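Long-range contacts in putative lipoprotein (Bacteroides ovatus, PDB 3OQQ), which is of unknown function but carries bound calcium ions and is probably an extracellular lipoprotein: residues T191-L197 with V268-L274; N233-N239 with A255-K261. Residue numbers count along the deposited sequence, not the author numbering.

How the interactions relate
Interactions 1 and 2 share one antiparallel six-stranded sheet and bury similar areas, 622 and 612 Å². Interaction 1 pairs strands 190-198 and 266-272 mid-sheet and is largely buried. Interaction 2 pairs 253-263 with 234-242, an outermost strand within this chain, and is only partly buried. The adjoining strands, 253-263 and 266-272, are joined by probable hydrogen bonds from Val268 N to Asp260 O and Asp272 N to Ile256 O, both 2.8 Å; Leu257 CD1 also packs on Ile269 CG2 at 3.8 Å. In interaction 1 the Leu193-Ile269 face is wholly apolar, while the Val192-Val268 face includes Thr270 and Asp272; its continuation in interaction 2 adds charged Lys236, Glu238 and Asp260.

Interaction 1: residues T191-L197 with V268-L274; sequences TVLGVVL and VITLDGL
Run 191-197 and 268-272 as antiparallel strands, axes 4.5 Å apart at closest and N-to-C directions at 159°. Residues 192-196 and 268-272 are extended, Gly194 nearly flat (phi -170°, psi -176°). Leu193-Leu271 and Val195-Ile269 are the hydrogen-bonded pairs; Val192-Asp272, Gly194-Thr270 and Val196-Val268 are non-hydrogen-bonded. Leu271 N reaches Leu193 O at 2.8 Å and Leu193 N reaches Leu271 O at 3.1 Å; Val195 N to Ile269 O and Ile269 N to Val195 O are both 2.9 Å. Ile269, the most covered residue, is mt: its CB lies 4.0 Å from Val195 CG1 and its CD1 3.8 Å from Leu197 CD1. Leu193, with chi1 and chi2 both p, puts CD1 4.0 Å from Leu271 CB and CD2 4.0 Å from Leu274 CD2. Leu274 follows the turn at Gly273 (phi 110°, psi 2°); in mt it swings back over 191-197, CD1 3.6 Å from Val192 C. Its N donates to Thr191 O at 3.3 Å, and Gly273 N adds a weak bond to Thr191 O at 3.2 Å. Gly194 CA passes 2.9 Å from Ile269 O; an ideal CB on Gly194 would clash, 2.4 Å from Ile269 O. Thr191, at psi -32°, and Val192 both face Lys338 in a classic beta bulge. Ile269, Leu271 and Leu274 pack on strand 173-184 of the opposing sheet, the face-to-face layering of a beta sandwich.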
# COMPACT_ATOMS: atom_id res chain seq x y z
N THR A 191 16.97 4.61 5.88
CA THR A 191 16.92 6.05 5.61
C THR A 191 15.72 6.43 4.75
O THR A 191 15.25 7.55 4.85
CB THR A 191 18.22 6.49 4.91
OG1 THR A 191 18.42 5.67 3.76
CG2 THR A 191 19.46 6.41 5.83
N VAL A 192 15.30 5.53 3.84
CA VAL A 192 14.24 5.82 2.87
C VAL A 192 13.25 4.65 2.78
O VAL A 192 13.64 3.51 2.97
CB VAL A 192 14.83 6.11 1.44
CG1 VAL A 192 13.74 6.51 0.44
CG2 VAL A 192 15.94 7.18 1.47
N LEU A 193 11.98 4.98 2.48
CA LEU A 193 10.92 4.05 2.09
C LEU A 193 10.37 4.58 0.78
O LEU A 193 10.49 5.77 0.50
CB LEU A 193 9.84 3.81 3.14
CG LEU A 193 8.88 4.94 3.53
CD1 LEU A 193 7.68 4.99 2.62
CD2 LEU A 193 8.38 4.71 4.92
N GLY A 194 9.82 3.72 -0.04
CA GLY A 194 9.28 4.17 -1.31
C GLY A 194 8.47 3.13 -2.04
O GLY A 194 8.27 2.01 -1.55
N VAL A 195 8.03 3.49 -3.24
CA VAL A 195 7.25 2.59 -4.06
C VAL A 195 7.47 2.96 -5.51
O VAL A 195 7.66 4.12 -5.84
CB VAL A 195 5.71 2.58 -3.68
CG1 VAL A 195 5.04 3.94 -3.91
CG2 VAL A 195 4.94 1.47 -4.40
N VAL A 196 7.48 1.96 -6.34
CA VAL A 196 7.46 2.11 -7.78
C VAL A 196 6.03 1.76 -8.17
O VAL A 196 5.56 0.67 -7.84
CB VAL A 196 8.47 1.20 -8.53
CG1 VAL A 196 8.27 1.34 -10.03
CG2 VAL A 196 9.92 1.49 -8.13
N LEU A 197 5.33 2.68 -8.85
CA LEU A 197 4.00 2.43 -9.39
C LEU A 197 4.26 1.91 -10.78
O LEU A 197 4.34 2.67 -11.75
CB LEU A 197 3.13 3.69 -9.38
CG LEU A 197 2.91 4.36 -8.03
CD1 LEU A 197 2.21 5.65 -8.22
CD2 LEU A 197 2.19 3.44 -7.04
N VAL A 268 8.30 6.77 -9.58
CA VAL A 268 9.10 6.33 -8.42
C VAL A 268 8.91 7.36 -7.28
O VAL A 268 9.25 8.53 -7.45
CB VAL A 268 10.59 6.09 -8.77
CG1 VAL A 268 11.41 5.73 -7.53
CG2 VAL A 268 10.73 5.03 -9.86
N ILE A 269 8.36 6.91 -6.14
CA ILE A 269 8.04 7.74 -4.99
C ILE A 269 8.94 7.36 -3.82
O ILE A 269 8.98 6.20 -3.42
CB ILE A 269 6.52 7.59 -4.62
CG1 ILE A 269 5.64 8.04 -5.82
CG2 ILE A 269 6.15 8.40 -3.34
CD1 ILE A 269 4.18 7.76 -5.72
N THR A 270 9.65 8.35 -3.24
CA THR A 270 10.49 8.08 -2.07
C THR A 270 10.21 9.07 -0.93
O THR A 270 10.05 10.26 -1.16
CB THR A 270 11.98 8.07 -2.40
OG1 THR A 270 12.32 9.34 -2.94
CG2 THR A 270 12.38 6.95 -3.35
N LEU A 271 10.19 8.54 0.30
CA LEU A 271 10.08 9.28 1.54
C LEU A 271 11.38 9.10 2.29
O LEU A 271 11.66 8.00 2.80
CB LEU A 271 8.88 8.82 2.37
CG LEU A 271 8.73 9.51 3.75
CD1 LEU A 271 8.57 11.05 3.61
CD2 LEU A 271 7.59 8.92 4.51
N ASP A 272 12.21 10.14 2.29
CA ASP A 272 13.53 10.17 2.93
C ASP A 272 13.39 10.87 4.28
O ASP A 272 12.39 11.57 4.49
CB ASP A 272 14.49 10.89 1.97
CG ASP A 272 15.99 10.82 2.22
OD1 ASP A 272 16.41 10.27 3.28
OD2 ASP A 272 16.73 11.32 1.38
N GLY A 273 14.32 10.63 5.21
CA GLY A 273 14.25 11.24 6.55
C GLY A 273 13.94 10.32 7.71
O GLY A 273 13.83 10.77 8.87
N LEU A 274 13.79 9.01 7.41
CA LEU A 274 13.48 7.97 8.39
C LEU A 274 14.48 7.94 9.54
O LEU A 274 14.08 7.65 10.66
CB LEU A 274 13.42 6.57 7.74
CG LEU A 274 12.42 6.32 6.62
CD1 LEU A 274 12.38 4.78 6.29
CD2 LEU A 274 11.03 6.87 7.00
O HOH W 1 16.73 9.09 6.60

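Interaction 2: residues N233-N239 with A255-K261; sequences NIVKVEN and AILTVDK
This is a beta hairpin: strand 234-239 pairs with 255-261 at 173°, axes 4.7 Å apart at closest. Val235-Val259, Val237-Leu257 and Asn239-Ala255 are the hydrogen-bonded pairs, each with two bonds; Val259 N to Val235 O and Leu257 N to Val237 O are 2.7 Å, Asn239 N to Ala255 O 3.1 Å. Beyond them Lys261 N donates to Asn233 O at 3.0 Å. Ile234-Asp260, Lys236-Thr258 and Glu238-Ile256 are non-hydrogen-bonded, with CA atoms 4.3 to 4.5 Å apart.

The face bearing Val235, Val237, Ala255, Leu257 and Val259 turns toward strands 205-215, 221-230 and 298-307 of the opposing sheet. Val235 and Val259 are both t, Val237 is m and Leu257 is tp; Val237 CG2 sits 3.9 Å from Leu257 CB. At the ends of this contact, Asn239 (t) uses its ND2 on Leu224 O, and Lys261, chi1 p and then extended, carries NZ to Val205 O, its CE passing 3.9 Å from Asn233 OD1.

The other face mixes apolar and charged groups. Ile234 is mt, with CG2 3.7 Å from Thr258 CG2 (chi1 m) and CG1 3.6 Å from Asp260 CG. Asp260, t, bonds Gln263 through OD2. Ile256, mt, offers CG2 to Lys236 CG at 3.8 Å and CG1 to Glu238 CB at 3.9 Å. Lys236 is t, t, then chi3 lies off the wells at 137° and chi4 is m, while Glu238 takes chi1 p; these turns close a salt bridge along the outer strand, Lys236 NZ to Glu238 OE1 at 3.2 Å.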
# COMPACT_ATOMS: atom_id res chain seq x y z
N ASN A 233 8.56 16.67 -14.12
CA ASN A 233 8.92 15.25 -14.16
C ASN A 233 9.26 14.78 -12.74
O ASN A 233 8.85 13.70 -12.30
CB ASN A 233 10.11 15.03 -15.10
CG ASN A 233 9.73 15.08 -16.56
OD1 ASN A 233 8.57 15.29 -16.93
ND2 ASN A 233 10.70 14.83 -17.43
N ILE A 234 10.00 15.63 -12.00
CA ILE A 234 10.40 15.37 -10.63
C ILE A 234 9.87 16.49 -9.74
O ILE A 234 10.19 17.66 -9.94
CB ILE A 234 11.95 15.20 -10.48
CG1 ILE A 234 12.51 14.09 -11.42
CG2 ILE A 234 12.32 14.95 -9.01
CD1 ILE A 234 14.03 14.23 -11.74
N VAL A 235 9.08 16.10 -8.76
CA VAL A 235 8.51 16.97 -7.75
C VAL A 235 9.19 16.54 -6.46
O VAL A 235 9.12 15.37 -6.09
CB VAL A 235 6.95 16.83 -7.71
CG1 VAL A 235 6.35 17.59 -6.54
CG2 VAL A 235 6.34 17.30 -9.02
N LYS A 236 9.90 17.46 -5.83
CA LYS A 236 10.56 17.21 -4.55
C LYS A 236 9.99 18.18 -3.53
O LYS A 236 10.04 19.38 -3.77
CB LYS A 236 12.08 17.36 -4.71
CG LYS A 236 12.89 17.09 -3.44
CD LYS A 236 14.36 16.87 -3.78
CE LYS A 236 15.29 17.57 -2.84
NZ LYS A 236 15.40 19.03 -3.12
N VAL A 237 9.39 17.67 -2.44
CA VAL A 237 8.89 18.54 -1.37
C VAL A 237 9.61 18.12 -0.07
O VAL A 237 9.86 16.93 0.16
CB VAL A 237 7.34 18.66 -1.21
CG1 VAL A 237 6.69 19.17 -2.49
CG2 VAL A 237 6.69 17.38 -0.75
N GLU A 238 10.03 19.10 0.71
CA GLU A 238 10.78 18.79 1.92
C GLU A 238 10.55 19.80 3.05
O GLU A 238 10.30 20.99 2.81
CB GLU A 238 12.30 18.72 1.61
CG GLU A 238 12.87 19.95 0.93
CD GLU A 238 14.37 20.01 0.75
OE1 GLU A 238 14.93 19.10 0.09
OE2 GLU A 238 14.99 21.00 1.20
N ASN A 239 10.71 19.31 4.27
CA ASN A 239 10.72 20.13 5.47
C ASN A 239 11.84 19.55 6.29
O ASN A 239 11.73 18.43 6.77
CB ASN A 239 9.38 20.14 6.20
CG ASN A 239 9.35 21.04 7.42
OD1 ASN A 239 10.36 21.29 8.08
ND2 ASN A 239 8.16 21.54 7.75
N ALA A 255 12.13 15.46 6.50
CA ALA A 255 11.42 14.53 5.60
C ALA A 255 11.54 15.09 4.21
O ALA A 255 11.50 16.30 4.04
CB ALA A 255 9.96 14.38 6.03
N ILE A 256 11.81 14.22 3.23
CA ILE A 256 11.94 14.62 1.81
C ILE A 256 11.10 13.67 0.97
O ILE A 256 11.38 12.46 0.95
CB ILE A 256 13.41 14.66 1.29
CG1 ILE A 256 14.37 15.46 2.22
CG2 ILE A 256 13.46 15.18 -0.16
CD1 ILE A 256 15.87 15.17 2.00
N LEU A 257 10.10 14.21 0.26
CA LEU A 257 9.23 13.40 -0.60
C LEU A 257 9.53 13.73 -2.05
O LEU A 257 9.38 14.88 -2.47
CB LEU A 257 7.75 13.64 -0.26
CG LEU A 257 6.69 13.06 -1.19
CD1 LEU A 257 6.79 11.53 -1.28
CD2 LEU A 257 5.35 13.50 -0.74
N THR A 258 9.99 12.73 -2.80
CA THR A 258 10.31 12.89 -4.21
C THR A 258 9.34 12.05 -5.01
O THR A 258 9.12 10.87 -4.71
CB THR A 258 11.78 12.54 -4.49
OG1 THR A 258 12.61 13.30 -3.62
CG2 THR A 258 12.19 12.83 -5.95
N VAL A 259 8.74 12.66 -6.03
CA VAL A 259 7.88 11.95 -6.97
C VAL A 259 8.54 12.11 -8.35
O VAL A 259 8.68 13.23 -8.84
CB VAL A 259 6.40 12.41 -6.94
CG1 VAL A 259 5.57 11.59 -7.92
CG2 VAL A 259 5.81 12.29 -5.54
N ASP A 260 8.97 10.99 -8.95
CA ASP A 260 9.60 10.99 -10.27
C ASP A 260 8.72 10.19 -11.23
O ASP A 260 8.75 8.95 -11.19
CB ASP A 260 11.04 10.43 -10.20
CG ASP A 260 11.88 10.54 -11.48
OD1 ASP A 260 11.29 10.77 -12.55
OD2 ASP A 260 13.11 10.35 -11.40
N LYS A 261 7.94 10.89 -12.09
CA LYS A 261 7.02 10.21 -13.00
C LYS A 261 7.74 9.75 -14.27
O LYS A 261 7.15 9.02 -15.04
CB LYS A 261 5.83 11.13 -13.35
CG LYS A 261 6.16 12.31 -14.33
CD LYS A 261 4.89 13.03 -14.71
CE LYS A 261 5.11 14.20 -15.64
NZ LYS A 261 3.88 15.06 -15.70